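Local coordinates for oxysterol-binding protein homolog 1 (Saccharomyces cerevisiae, PDB 5H28) that carries sterols and other lipids between membranes without vesicles, and is targeted to the nucleus-vacuole junction through its ankyrin repeats, which bind NVJ1, at residues L5-L9 with L24-F29; F18-Q22 with E59-W64; A48-M54 with Q96-I101; Y143-A148 with R171-L176. One frame throughout, in Å; residues are numbered along the deposited sequence.

Contact 1 of 4, residues L5-L9 with L24-F29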
loop_
_atom_site.group_PDB
_atom_site.type_symbol
_atom_site.label_atom_id
_atom_site.label_comp_id
_atom_site.label_asym_id
_atom_site.label_seq_id
_atom_site.Cartn_x
_atom_site.Cartn_y
_atom_site.Cartn_z
ATOM N N LEU A 5 18.119 -24.882 -10.998
ATOM C CA LEU A 5 18.253 -23.431 -10.925
ATOM C C LEU A 5 18.221 -22.926 -9.485
ATOM O O LEU A 5 18.940 -21.991 -9.135
ATOM C CB LEU A 5 17.146 -22.755 -11.737
ATOM C CG LEU A 5 17.238 -22.904 -13.256
ATOM C CD1 LEU A 5 15.972 -22.368 -13.896
ATOM C CD2 LEU A 5 18.461 -22.163 -13.780
ATOM N N LYS A 6 17.390 -23.548 -8.656
ATOM C CA LYS A 6 17.273 -23.161 -7.255
ATOM C C LYS A 6 18.565 -23.445 -6.493
ATOM O O LYS A 6 19.040 -22.605 -5.729
ATOM C CB LYS A 6 16.111 -23.912 -6.599
ATOM C CG LYS A 6 15.944 -23.632 -5.116
ATOM C CD LYS A 6 14.737 -24.371 -4.558
ATOM C CE LYS A 6 14.630 -24.215 -3.054
ATOM N NZ LYS A 6 15.773 -24.853 -2.344
ATOM N N LEU A 7 19.129 -24.629 -6.705
ATOM C CA LEU A 7 20.369 -25.015 -6.039
ATOM C C LEU A 7 21.505 -24.093 -6.479
ATOM O O LEU A 7 22.341 -23.688 -5.669
ATOM C CB LEU A 7 20.713 -26.468 -6.379
ATOM C CG LEU A 7 21.916 -27.085 -5.661
ATOM C CD1 LEU A 7 21.618 -27.196 -4.172
ATOM C CD2 LEU A 7 22.213 -28.463 -6.246
ATOM N N LYS A 8 21.522 -23.773 -7.768
ATOM C CA LYS A 8 22.533 -22.900 -8.355
ATOM C C LYS A 8 22.460 -21.505 -7.743
ATOM O O LYS A 8 23.476 -20.917 -7.368
ATOM C CB LYS A 8 22.313 -22.801 -9.869
ATOM C CG LYS A 8 23.271 -21.874 -10.596
ATOM C CD LYS A 8 22.789 -21.574 -12.014
ATOM C CE LYS A 8 22.672 -22.830 -12.859
ATOM N NZ LYS A 8 23.998 -23.463 -13.092
ATOM N N LEU A 9 21.246 -20.975 -7.645
ATOM C CA LEU A 9 21.049 -19.646 -7.092
ATOM C C LEU A 9 21.415 -19.589 -5.615
ATOM O O LEU A 9 22.093 -18.657 -5.171
ATOM C CB LEU A 9 19.597 -19.204 -7.295
ATOM C CG LEU A 9 19.220 -17.837 -6.721
ATOM C CD1 LEU A 9 20.141 -16.776 -7.295
ATOM C CD2 LEU A 9 17.764 -17.520 -7.050
ATOM N N LEU A 24 26.445 -14.544 -12.819
ATOM C CA LEU A 24 25.787 -15.843 -12.878
ATOM C C LEU A 24 24.417 -15.719 -13.546
ATOM O O LEU A 24 24.068 -16.505 -14.429
ATOM C CB LEU A 24 25.642 -16.407 -11.459
ATOM C CG LEU A 24 24.952 -17.756 -11.232
ATOM C CD1 LEU A 24 23.458 -17.606 -11.415
ATOM C CD2 LEU A 24 25.522 -18.800 -12.175
ATOM N N LEU A 25 23.644 -14.726 -13.124
ATOM C CA LEU A 25 22.318 -14.502 -13.692
ATOM C C LEU A 25 22.422 -14.112 -15.163
ATOM O O LEU A 25 21.680 -14.611 -16.010
ATOM C CB LEU A 25 21.597 -13.399 -12.913
ATOM C CG LEU A 25 20.810 -13.779 -11.653
ATOM C CD1 LEU A 25 21.522 -14.849 -10.845
ATOM C CD2 LEU A 25 20.574 -12.525 -10.831
ATOM N N LYS A 26 23.356 -13.218 -15.459
ATOM C CA LYS A 26 23.563 -12.731 -16.814
ATOM C C LYS A 26 23.928 -13.833 -17.809
ATOM O O LYS A 26 23.518 -13.781 -18.966
ATOM C CB LYS A 26 24.649 -11.648 -16.793
ATOM C CG LYS A 26 24.807 -10.860 -18.083
ATOM C CD LYS A 26 25.747 -9.674 -17.872
ATOM C CE LYS A 26 25.910 -8.845 -19.138
ATOM N NZ LYS A 26 26.797 -7.664 -18.918
ATOM N N LYS A 27 24.680 -14.835 -17.362
ATOM C CA LYS A 27 25.103 -15.913 -18.256
ATOM C C LYS A 27 24.369 -17.247 -18.133
ATOM O O LYS A 27 24.236 -17.975 -19.119
ATOM C CB LYS A 27 26.607 -16.168 -18.090
ATOM C CG LYS A 27 27.476 -14.966 -18.405
ATOM C CD LYS A 27 28.175 -14.445 -17.166
ATOM C CE LYS A 27 28.756 -13.070 -17.412
ATOM N NZ LYS A 27 27.685 -12.115 -17.797
ATOM N N GLN A 28 23.887 -17.577 -16.940
ATOM C CA GLN A 28 23.215 -18.857 -16.755
ATOM C C GLN A 28 21.699 -18.820 -16.606
ATOM O O GLN A 28 21.027 -19.817 -16.873
ATOM C CB GLN A 28 23.853 -19.598 -15.580
ATOM C CG GLN A 28 25.271 -20.063 -15.889
ATOM C CD GLN A 28 25.948 -20.721 -14.709
ATOM O OE1 GLN A 28 25.338 -21.511 -13.993
ATOM N NE2 GLN A 28 27.223 -20.405 -14.505
ATOM N N PHE A 29 21.151 -17.688 -16.185
ATOM C CA PHE A 29 19.700 -17.586 -16.058
ATOM C C PHE A 29 19.118 -16.995 -17.334
ATOM O O PHE A 29 18.577 -15.891 -17.345
ATOM C CB PHE A 29 19.320 -16.743 -14.839
ATOM C CG PHE A 29 19.298 -17.525 -13.559
ATOM C CD1 PHE A 29 20.465 -18.080 -13.047
ATOM C CD2 PHE A 29 18.101 -17.749 -12.890
ATOM C CE1 PHE A 29 20.439 -18.852 -11.886
ATOM C CE2 PHE A 29 18.066 -18.518 -11.731
ATOM C CZ PHE A 29 19.237 -19.069 -11.230
#

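Contact 2 of 4, residues F18-Q22 with E59-W64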
loop_
_atom_site.group_PDB
_atom_site.type_symbol
_atom_site.label_atom_id
_atom_site.label_comp_id
_atom_site.label_asym_id
_atom_site.label_seq_id
_atom_site.Cartn_x
_atom_site.Cartn_y
_atom_site.Cartn_z
ATOM N N PHE A 18 27.908 -10.092 -4.682
ATOM C CA PHE A 18 26.928 -9.601 -5.642
ATOM C C PHE A 18 27.491 -9.616 -7.062
ATOM O O PHE A 18 26.806 -10.023 -7.994
ATOM C CB PHE A 18 26.445 -8.189 -5.304
ATOM C CG PHE A 18 25.380 -7.690 -6.240
ATOM C CD1 PHE A 18 24.120 -8.282 -6.255
ATOM C CD2 PHE A 18 25.653 -6.673 -7.148
ATOM C CE1 PHE A 18 23.147 -7.868 -7.167
ATOM C CE2 PHE A 18 24.690 -6.256 -8.060
ATOM C CZ PHE A 18 23.437 -6.852 -8.070
ATOM N N PRO A 19 28.743 -9.161 -7.253
ATOM C CA PRO A 19 29.291 -9.179 -8.613
ATOM C C PRO A 19 29.209 -10.575 -9.237
ATOM O O PRO A 19 28.881 -10.724 -10.417
ATOM C CB PRO A 19 30.728 -8.712 -8.405
ATOM C CG PRO A 19 30.588 -7.740 -7.286
ATOM C CD PRO A 19 29.658 -8.466 -6.330
ATOM N N ASN A 20 29.500 -11.595 -8.435
ATOM C CA ASN A 20 29.448 -12.979 -8.903
ATOM C C ASN A 20 28.013 -13.391 -9.238
ATOM O O ASN A 20 27.767 -14.076 -10.231
ATOM C CB ASN A 20 30.026 -13.909 -7.834
ATOM C CG ASN A 20 29.920 -15.373 -8.210
ATOM O OD1 ASN A 20 30.526 -15.827 -9.183
ATOM N ND2 ASN A 20 29.146 -16.124 -7.434
ATOM N N LEU A 21 27.069 -12.972 -8.400
ATOM C CA LEU A 21 25.658 -13.280 -8.615
ATOM C C LEU A 21 25.181 -12.647 -9.920
ATOM O O LEU A 21 24.508 -13.286 -10.727
ATOM C CB LEU A 21 24.819 -12.743 -7.450
ATOM C CG LEU A 21 23.299 -12.821 -7.627
ATOM C CD1 LEU A 21 22.853 -14.274 -7.631
ATOM C CD2 LEU A 21 22.606 -12.055 -6.509
ATOM N N GLN A 22 25.539 -11.382 -10.114
ATOM C CA GLN A 22 25.157 -10.632 -11.302
ATOM C C GLN A 22 25.631 -11.338 -12.569
ATOM O O GLN A 22 24.881 -11.462 -13.541
ATOM C CB GLN A 22 25.753 -9.227 -11.214
ATOM C CG GLN A 22 25.296 -8.261 -12.286
ATOM C CD GLN A 22 25.671 -6.830 -11.947
ATOM O OE1 GLN A 22 26.830 -6.534 -11.660
ATOM N NE2 GLN A 22 24.690 -5.937 -11.973
ATOM N N GLU A 59 21.907 -4.885 -2.749
ATOM C CA GLU A 59 22.192 -4.759 -4.173
ATOM C C GLU A 59 21.055 -5.322 -5.020
ATOM O O GLU A 59 20.701 -4.750 -6.046
ATOM C CB GLU A 59 23.495 -5.474 -4.537
ATOM C CG GLU A 59 24.755 -4.880 -3.917
ATOM C CD GLU A 59 24.981 -3.427 -4.288
ATOM O OE1 GLU A 59 24.708 -3.046 -5.444
ATOM O OE2 GLU A 59 25.452 -2.667 -3.418
ATOM N N ILE A 60 20.485 -6.446 -4.595
ATOM C CA ILE A 60 19.383 -7.049 -5.332
ATOM C C ILE A 60 18.206 -6.079 -5.403
ATOM O O ILE A 60 17.636 -5.848 -6.467
ATOM C CB ILE A 60 18.917 -8.359 -4.651
ATOM C CG1 ILE A 60 19.962 -9.456 -4.865
ATOM C CG2 ILE A 60 17.568 -8.793 -5.210
ATOM C CD1 ILE A 60 19.674 -10.725 -4.084
ATOM N N VAL A 61 17.856 -5.496 -4.262
ATOM C CA VAL A 61 16.741 -4.565 -4.205
ATOM C C VAL A 61 16.986 -3.272 -4.981
ATOM O O VAL A 61 16.125 -2.829 -5.741
ATOM C CB VAL A 61 16.381 -4.230 -2.737
ATOM C CG1 VAL A 61 15.371 -3.095 -2.687
ATOM C CG2 VAL A 61 15.806 -5.469 -2.054
ATOM N N HIS A 62 18.157 -2.673 -4.808
ATOM C CA HIS A 62 18.449 -1.427 -5.505
ATOM C C HIS A 62 18.639 -1.592 -7.005
ATOM O O HIS A 62 18.394 -0.658 -7.770
ATOM C CB HIS A 62 19.673 -0.752 -4.887
ATOM C CG HIS A 62 19.410 -0.161 -3.536
ATOM N ND1 HIS A 62 18.398 0.747 -3.305
ATOM C CD2 HIS A 62 20.027 -0.345 -2.348
ATOM C CE1 HIS A 62 18.403 1.093 -2.029
ATOM N NE2 HIS A 62 19.382 0.444 -1.427
ATOM N N HIS A 63 19.055 -2.779 -7.431
ATOM C CA HIS A 63 19.267 -3.042 -8.853
ATOM C C HIS A 63 18.025 -3.458 -9.627
ATOM O O HIS A 63 17.784 -2.971 -10.732
ATOM C CB HIS A 63 20.296 -4.160 -9.064
ATOM C CG HIS A 63 21.720 -3.700 -9.048
ATOM N ND1 HIS A 63 22.390 -3.384 -7.886
ATOM C CD2 HIS A 63 22.604 -3.508 -10.055
ATOM C CE1 HIS A 63 23.625 -3.018 -8.177
ATOM N NE2 HIS A 63 23.781 -3.086 -9.487
ATOM N N TRP A 64 17.228 -4.345 -9.041
ATOM C CA TRP A 64 16.092 -4.904 -9.763
ATOM C C TRP A 64 14.648 -4.701 -9.318
ATOM O O TRP A 64 13.754 -5.383 -9.823
ATOM C CB TRP A 64 16.369 -6.400 -9.936
ATOM C CG TRP A 64 17.714 -6.632 -10.561
ATOM C CD1 TRP A 64 18.209 -6.011 -11.672
ATOM C CD2 TRP A 64 18.738 -7.536 -10.119
ATOM N NE1 TRP A 64 19.471 -6.470 -11.952
ATOM C CE2 TRP A 64 19.823 -7.406 -11.017
ATOM C CE3 TRP A 64 18.845 -8.443 -9.055
ATOM C CZ2 TRP A 64 21.002 -8.150 -10.885
ATOM C CZ3 TRP A 64 20.021 -9.185 -8.926
ATOM C CH2 TRP A 64 21.082 -9.031 -9.838
HETATM O O HOH W 1 26.447 -3.143 -10.970
#

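Contact 3 of 4, residues A48-M54 with Q96-I101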
loop_
_atom_site.group_PDB
_atom_site.type_symbol
_atom_site.label_atom_id
_atom_site.label_comp_id
_atom_site.label_asym_id
_atom_site.label_seq_id
_atom_site.Cartn_x
_atom_site.Cartn_y
_atom_site.Cartn_z
ATOM N N ALA A 48 17.456 -14.925 -0.862
ATOM C CA ALA A 48 18.534 -14.064 -0.398
ATOM C C ALA A 48 18.324 -13.714 1.067
ATOM O O ALA A 48 19.276 -13.683 1.843
ATOM C CB ALA A 48 18.595 -12.802 -1.235
ATOM N N VAL A 49 17.078 -13.446 1.447
ATOM C CA VAL A 49 16.777 -13.121 2.837
ATOM C C VAL A 49 17.146 -14.299 3.737
ATOM O O VAL A 49 17.541 -14.115 4.889
ATOM C CB VAL A 49 15.276 -12.781 3.016
ATOM C CG1 VAL A 49 14.906 -12.757 4.496
ATOM C CG2 VAL A 49 14.980 -11.437 2.383
ATOM N N GLN A 50 17.044 -15.510 3.207
ATOM C CA GLN A 50 17.359 -16.688 3.998
ATOM C C GLN A 50 18.840 -17.016 4.140
ATOM O O GLN A 50 19.256 -17.537 5.174
ATOM C CB GLN A 50 16.643 -17.916 3.430
ATOM C CG GLN A 50 15.134 -17.840 3.499
ATOM C CD GLN A 50 14.474 -19.165 3.189
ATOM O OE1 GLN A 50 14.693 -19.752 2.128
ATOM N NE2 GLN A 50 13.655 -19.645 4.118
ATOM N N VAL A 51 19.644 -16.701 3.128
ATOM C CA VAL A 51 21.056 -17.075 3.188
ATOM C C VAL A 51 22.136 -16.035 2.909
ATOM O O VAL A 51 23.290 -16.232 3.301
ATOM C CB VAL A 51 21.339 -18.261 2.221
ATOM C CG1 VAL A 51 20.287 -19.342 2.391
ATOM C CG2 VAL A 51 21.374 -17.770 0.773
ATOM N N ALA A 52 21.783 -14.934 2.257
ATOM C CA ALA A 52 22.777 -13.936 1.870
ATOM C C ALA A 52 23.078 -12.790 2.829
ATOM O O ALA A 52 22.272 -12.457 3.695
ATOM C CB ALA A 52 22.396 -13.361 0.502
ATOM N N PRO A 53 24.267 -12.177 2.682
ATOM C CA PRO A 53 24.691 -11.053 3.519
ATOM C C PRO A 53 23.858 -9.825 3.160
ATOM O O PRO A 53 23.321 -9.728 2.055
ATOM C CB PRO A 53 26.159 -10.861 3.134
ATOM C CG PRO A 53 26.579 -12.218 2.675
ATOM C CD PRO A 53 25.389 -12.666 1.865
ATOM N N MET A 54 23.754 -8.895 4.098
ATOM C CA MET A 54 23.000 -7.667 3.888
ATOM C C MET A 54 23.409 -6.944 2.604
ATOM O O MET A 54 22.559 -6.434 1.872
ATOM C CB MET A 54 23.195 -6.738 5.091
ATOM C CG MET A 54 22.712 -5.309 4.876
ATOM S SD MET A 54 20.937 -5.176 4.653
ATOM C CE MET A 54 20.455 -4.476 6.237
ATOM N N GLN A 96 12.850 -15.248 10.557
ATOM C CA GLN A 96 14.238 -15.660 10.719
ATOM C C GLN A 96 15.059 -14.687 11.568
ATOM O O GLN A 96 16.285 -14.783 11.636
ATOM C CB GLN A 96 14.877 -15.848 9.341
ATOM C CG GLN A 96 15.964 -16.908 9.302
ATOM C CD GLN A 96 16.453 -17.179 7.894
ATOM O OE1 GLN A 96 15.673 -17.543 7.012
ATOM N NE2 GLN A 96 17.749 -17.003 7.675
ATOM N N SER A 97 14.369 -13.747 12.203
ATOM C CA SER A 97 14.995 -12.762 13.077
ATOM C C SER A 97 16.109 -11.925 12.461
ATOM O O SER A 97 17.113 -11.639 13.118
ATOM C CB SER A 97 15.516 -13.452 14.340
ATOM O OG SER A 97 14.454 -14.085 15.036
ATOM N N ARG A 98 15.940 -11.523 11.206
ATOM C CA ARG A 98 16.941 -10.686 10.560
ATOM C C ARG A 98 16.405 -9.260 10.631
ATOM O O ARG A 98 15.810 -8.743 9.683
ATOM C CB ARG A 98 17.180 -11.139 9.117
ATOM C CG ARG A 98 17.750 -12.556 9.033
ATOM C CD ARG A 98 18.368 -12.856 7.672
ATOM N NE ARG A 98 19.588 -12.082 7.461
ATOM C CZ ARG A 98 20.346 -12.146 6.370
ATOM N NH1 ARG A 98 20.020 -12.956 5.367
ATOM N NH2 ARG A 98 21.434 -11.392 6.281
ATOM N N GLY A 99 16.618 -8.648 11.795
ATOM C CA GLY A 99 16.136 -7.304 12.064
ATOM C C GLY A 99 16.601 -6.227 11.111
ATOM O O GLY A 99 15.839 -5.310 10.793
ATOM N N ASP A 100 17.847 -6.316 10.662
ATOM C CA ASP A 100 18.364 -5.321 9.738
ATOM C C ASP A 100 17.678 -5.406 8.378
ATOM O O ASP A 100 17.434 -4.384 7.741
ATOM C CB ASP A 100 19.893 -5.438 9.617
ATOM C CG ASP A 100 20.364 -6.825 9.215
ATOM O OD1 ASP A 100 19.622 -7.816 9.396
ATOM O OD2 ASP A 100 21.510 -6.926 8.730
ATOM N N ILE A 101 17.338 -6.617 7.944
ATOM C CA ILE A 101 16.657 -6.793 6.663
ATOM C C ILE A 101 15.228 -6.274 6.799
ATOM O O ILE A 101 14.689 -5.644 5.886
ATOM C CB ILE A 101 16.597 -8.277 6.247
ATOM C CG1 ILE A 101 18.006 -8.844 6.107
ATOM C CG2 ILE A 101 15.847 -8.422 4.932
ATOM C CD1 ILE A 101 17.996 -10.281 5.659
HETATM O O HOH W 2 13.129 -18.558 7.258
#

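Contact 4 of 4, residues Y143-A148 with R171-L176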
loop_
_atom_site.group_PDB
_atom_site.type_symbol
_atom_site.label_atom_id
_atom_site.label_comp_id
_atom_site.label_asym_id
_atom_site.label_seq_id
_atom_site.Cartn_x
_atom_site.Cartn_y
_atom_site.Cartn_z
ATOM N N TYR A 143 4.889 5.580 9.775
ATOM C CA TYR A 143 4.421 5.649 8.396
ATOM C C TYR A 143 2.946 6.044 8.339
ATOM O O TYR A 143 2.539 6.832 7.486
ATOM C CB TYR A 143 4.602 4.303 7.688
ATOM C CG TYR A 143 4.035 4.303 6.289
ATOM C CD1 TYR A 143 4.715 4.923 5.241
ATOM C CD2 TYR A 143 2.794 3.730 6.022
ATOM C CE1 TYR A 143 4.171 4.973 3.963
ATOM C CE2 TYR A 143 2.238 3.776 4.748
ATOM C CZ TYR A 143 2.934 4.400 3.722
ATOM O OH TYR A 143 2.394 4.457 2.459
ATOM N N VAL A 144 2.143 5.484 9.237
ATOM C CA VAL A 144 0.722 5.796 9.274
ATOM C C VAL A 144 0.504 7.286 9.535
ATOM O O VAL A 144 -0.314 7.926 8.871
ATOM C CB VAL A 144 0.002 4.955 10.358
ATOM C CG1 VAL A 144 -1.415 5.471 10.579
ATOM C CG2 VAL A 144 -0.039 3.495 9.927
ATOM N N ALA A 145 1.244 7.838 10.491
ATOM C CA ALA A 145 1.108 9.254 10.813
ATOM C C ALA A 145 1.558 10.130 9.648
ATOM O O ALA A 145 0.897 11.114 9.310
ATOM C CB ALA A 145 1.910 9.592 12.070
ATOM N N GLU A 146 2.675 9.776 9.025
ATOM C CA GLU A 146 3.173 10.567 7.904
ATOM C C GLU A 146 2.248 10.489 6.693
ATOM O O GLU A 146 2.090 11.466 5.965
ATOM C CB GLU A 146 4.591 10.131 7.531
ATOM C CG GLU A 146 5.615 10.499 8.596
ATOM C CD GLU A 146 7.031 10.113 8.221
ATOM O OE1 GLU A 146 7.963 10.495 8.961
ATOM O OE2 GLU A 146 7.214 9.428 7.193
ATOM N N THR A 147 1.625 9.334 6.488
ATOM C CA THR A 147 0.711 9.161 5.366
ATOM C C THR A 147 -0.593 9.927 5.607
ATOM O O THR A 147 -1.201 10.442 4.668
ATOM C CB THR A 147 0.440 7.664 5.122
ATOM O OG1 THR A 147 1.641 7.056 4.630
ATOM C CG2 THR A 147 -0.675 7.461 4.100
ATOM N N ALA A 148 -1.021 10.012 6.863
ATOM C CA ALA A 148 -2.230 10.762 7.178
ATOM C C ALA A 148 -1.949 12.217 6.803
ATOM O O ALA A 148 -2.805 12.911 6.250
ATOM C CB ALA A 148 -2.554 10.647 8.662
ATOM N N ARG A 171 -0.099 -0.491 -0.081
ATOM C CA ARG A 171 0.080 -0.388 1.361
ATOM C C ARG A 171 -0.944 0.545 2.005
ATOM O O ARG A 171 -1.423 0.287 3.106
ATOM C CB ARG A 171 1.489 0.108 1.685
ATOM C CG ARG A 171 1.855 -0.007 3.154
ATOM C CD ARG A 171 3.201 0.625 3.438
ATOM N NE ARG A 171 3.636 0.366 4.805
ATOM C CZ ARG A 171 4.740 0.867 5.344
ATOM N NH1 ARG A 171 5.527 1.661 4.630
ATOM N NH2 ARG A 171 5.057 0.571 6.597
ATOM N N ASN A 172 -1.282 1.631 1.321
ATOM C CA ASN A 172 -2.245 2.567 1.879
ATOM C C ASN A 172 -3.670 2.040 1.882
ATOM O O ASN A 172 -4.520 2.551 2.605
ATOM C CB ASN A 172 -2.171 3.902 1.142
ATOM C CG ASN A 172 -0.890 4.648 1.436
ATOM O OD1 ASN A 172 -0.188 4.337 2.404
ATOM N ND2 ASN A 172 -0.579 5.641 0.616
ATOM N N ALA A 173 -3.929 1.007 1.086
ATOM C CA ALA A 173 -5.263 0.426 1.038
ATOM C C ALA A 173 -5.689 -0.022 2.437
ATOM O O ALA A 173 -6.872 0.006 2.771
ATOM C CB ALA A 173 -5.281 -0.754 0.082
ATOM N N GLU A 174 -4.718 -0.428 3.255
ATOM C CA GLU A 174 -4.999 -0.879 4.615
ATOM C C GLU A 174 -4.493 0.053 5.715
ATOM O O GLU A 174 -4.967 -0.016 6.849
ATOM C CB GLU A 174 -4.409 -2.275 4.846
ATOM C CG GLU A 174 -5.429 -3.405 4.836
ATOM C CD GLU A 174 -6.142 -3.550 3.507
ATOM O OE1 GLU A 174 -5.464 -3.816 2.492
ATOM O OE2 GLU A 174 -7.382 -3.396 3.478
ATOM N N LEU A 175 -3.538 0.923 5.396
ATOM C CA LEU A 175 -2.997 1.824 6.411
ATOM C C LEU A 175 -3.561 3.240 6.403
ATOM O O LEU A 175 -3.242 4.045 7.278
ATOM C CB LEU A 175 -1.470 1.867 6.321
ATOM C CG LEU A 175 -0.804 0.535 6.686
ATOM C CD1 LEU A 175 0.700 0.715 6.724
ATOM C CD2 LEU A 175 -1.315 0.046 8.037
ATOM N N LEU A 176 -4.384 3.543 5.407
ATOM C CA LEU A 176 -5.030 4.846 5.318
ATOM C C LEU A 176 -6.507 4.586 5.059
ATOM O O LEU A 176 -6.887 4.139 3.978
ATOM C CB LEU A 176 -4.450 5.690 4.177
ATOM C CG LEU A 176 -5.178 7.026 3.959
ATOM C CD1 LEU A 176 -5.056 7.893 5.210
ATOM C CD2 LEU A 176 -4.592 7.751 2.760
HETATM O O HOH W 3 1.688 7.303 1.505
HETATM O O HOH W 4 -2.507 6.790 7.424
#

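Contact 1 of 4, residues L5-L9 with L24-F29
Start at Leu24, one turn before the helix 18-28 runs out. Its CD2 lies 3.9 Å from CD of Lys8, so a leucine covers the aliphatic part of a lysine chain. Leu25 faces more to the side, yet its CD1 reaches CD1 of Leu9 at 4.3 Å; Met44 of helix 44-51 touches both leucines. Further along, Gln28 takes the charged end of that lysine: Lys8 NZ donates to Gln28 OE1 at 2.5 Å, a short hydrogen bond at the exposed edge of the contact. Phe29, the first residue to leave helical geometry, brings its ring back between the helices. Leu5 CD2 sits over one ring face, 4.2 Å from the Phe29 centroid, a CH-pi contact, while Lys8 CD approaches Phe29 CE1 to 3.6 Å and Leu9 CB approaches Phe29 CZ to 4.0 Å. The local axes pass 12.2 Å apart at 149°. This is a helical hairpin, consecutive helices folded back on each other as in the helix pairs of ankyrin repeats, here at the N-terminal end of the domain.

Contact 2 of 4, residues F18-Q22 with E59-W64
Phe18, in the first turn of helix 18-28, does most of the work. Its ring packs against helix 54-64 as a knob into a hole formed by Glu59, Ile60, His63 and Trp64. Glu59 CB lies almost straight above the ring, 3.3 Å from the Phe18 centroid, in a CH-pi contact. Beyond it, Phe18 CE2 meets His63 CE1 at 3.4 Å and Phe18 CE1 meets Trp64 CH2 at 3.6 Å. The three rings form an aromatic cluster with oblique planes, 47° between Phe18 and His63 and 42° between Phe18 and the six-membered ring of Trp64. One turn on, Leu21 extends the apolar seam, its CD2 at 4.0 Å from Ile60 CD1, while Leu9 and Leu13 of helix 2-15 also touch Leu21. Gln22 then borders the cluster: its NE2 is 3.7 Å from His63 CD2, and a water links the two side chains, at 3.1 Å from His63 NE2 and, by a weak bond, 3.4 Å from Gln22 NE2. His63 is also held within its own helix, ND1 donating to Glu59 O at 2.8 Å. The local axes, 11.6 Å apart, cross at -49°. With no direct hydrogen bond between the segments, the joint between the N-terminal helix pair and the first predicted ankyrin repeat rests on apolar and aromatic packing, with water-mediated polarity at its margin.

Contact 3 of 4, residues A48-M54 with Q96-I101
Arg98 makes the strongest link here, tying the first predicted ankyrin repeat to the second by side-chain bonds to backbone. Its NH1 donates to Val49 O at 2.8 Å and to Ala52 O at 2.8 Å, and NH2 also reaches Ala52 O, at 2.9 Å. Both carbonyls lie near the guanidinium plane, where its N-H groups point. They belong to the last turn of helix 44-51 and the first residue beyond it, so the arginine satisfies carbonyl oxygens where the helix is running out. Gln96 does the same next door, NE2 donating to Gln50 O at 3.0 Å. The oxygen of the same amide, OE1, accepts from a water at 2.8 Å, and that water lies 3.4 Å from Gln50 NE2 in a weak bond. Gln96 and Arg98 come to face the first repeat across a Schellman motif that ends helix 89-95: Ser97, with positive phi, is its C-prime residue, and Arg98 then takes the N-cap position of helix 99-106. Packing lies beneath and beside these bonds. Val49 CG2 meets Ile101 CG2 at 4.0 Å, with Ala93 of helix 89-95 touching both residues. Farther out, at the partly exposed edge, Met54 swings its thioether end across the start of helix 99-106, so that CE rests 3.4 Å from Asp100 O and 3.6 Å from Asp100 CB.

Contact 4 of 4, residues Y143-A148 with R171-L176
A mixed polar and apolar contact, built around a stacked arginine, joins the middle of the long helix 130-156 to the short helix 172-175, near the centre of the chain. Tyr143 supplies the centrepiece. The guanidinium of Arg171 lies flat on its ring, planes at 8° and Arg171 CZ 3.7 Å from the Tyr143 centroid, a cation-pi stack; a salt bridge from Arg171 NE to Asp113 OD1 holds the same group from outside. At the far end of the ring, Tyr143 OH donates to Asn172 OD1 at 2.6 Å. A water gathers the neighbouring polar atoms, 3.1 Å from Tyr143 OH, 2.9 Å from Asn172 ND2 and 3.1 Å from Thr147 OG1. A second water bridges two backbone carbonyls, donating to Val144 O at 2.9 Å and to Leu175 O at 2.8 Å. Apolar groups fill in between: Tyr143 CD2 to Leu175 CD1 at 3.7 Å, Val144 CG2 to Leu175 CD2 at 4.1 Å, and Thr147 CG2 to Leu176 CD2 at 4.2 Å. One tyrosine thus offers its face to a cation, its hydroxyl to an amide and a water, and its ring carbons to leucine, which implies that directional polar bonds as well as packing set its position.

Overall arrangement
Contacts 1, 2 and 3 form a continuous run at the N-terminal end of this all-helical ankyrin domain. Contacts 1 and 2 share helix 18-28, with centres about 13 Å apart, and meet where Leu25 packs on Trp64 and Leu9 on Leu21. Contacts 2 and 3, centres about 15 Å apart, touch through Ile60 on Ala48, where successive helices 44-51 and 54-64 meet. Along the chain contact 2 crosses both of them, whereas contact 1 closes before contact 3 opens. These three join the N-terminal helix pair to the first two predicted ankyrin repeats; the repeats target the protein to the nucleus-vacuole junction through NVJ1. Contact 4, last in sequence, is a separate helix-helix joint near the chain's centre, its centre about 26 Å from that of contact 3.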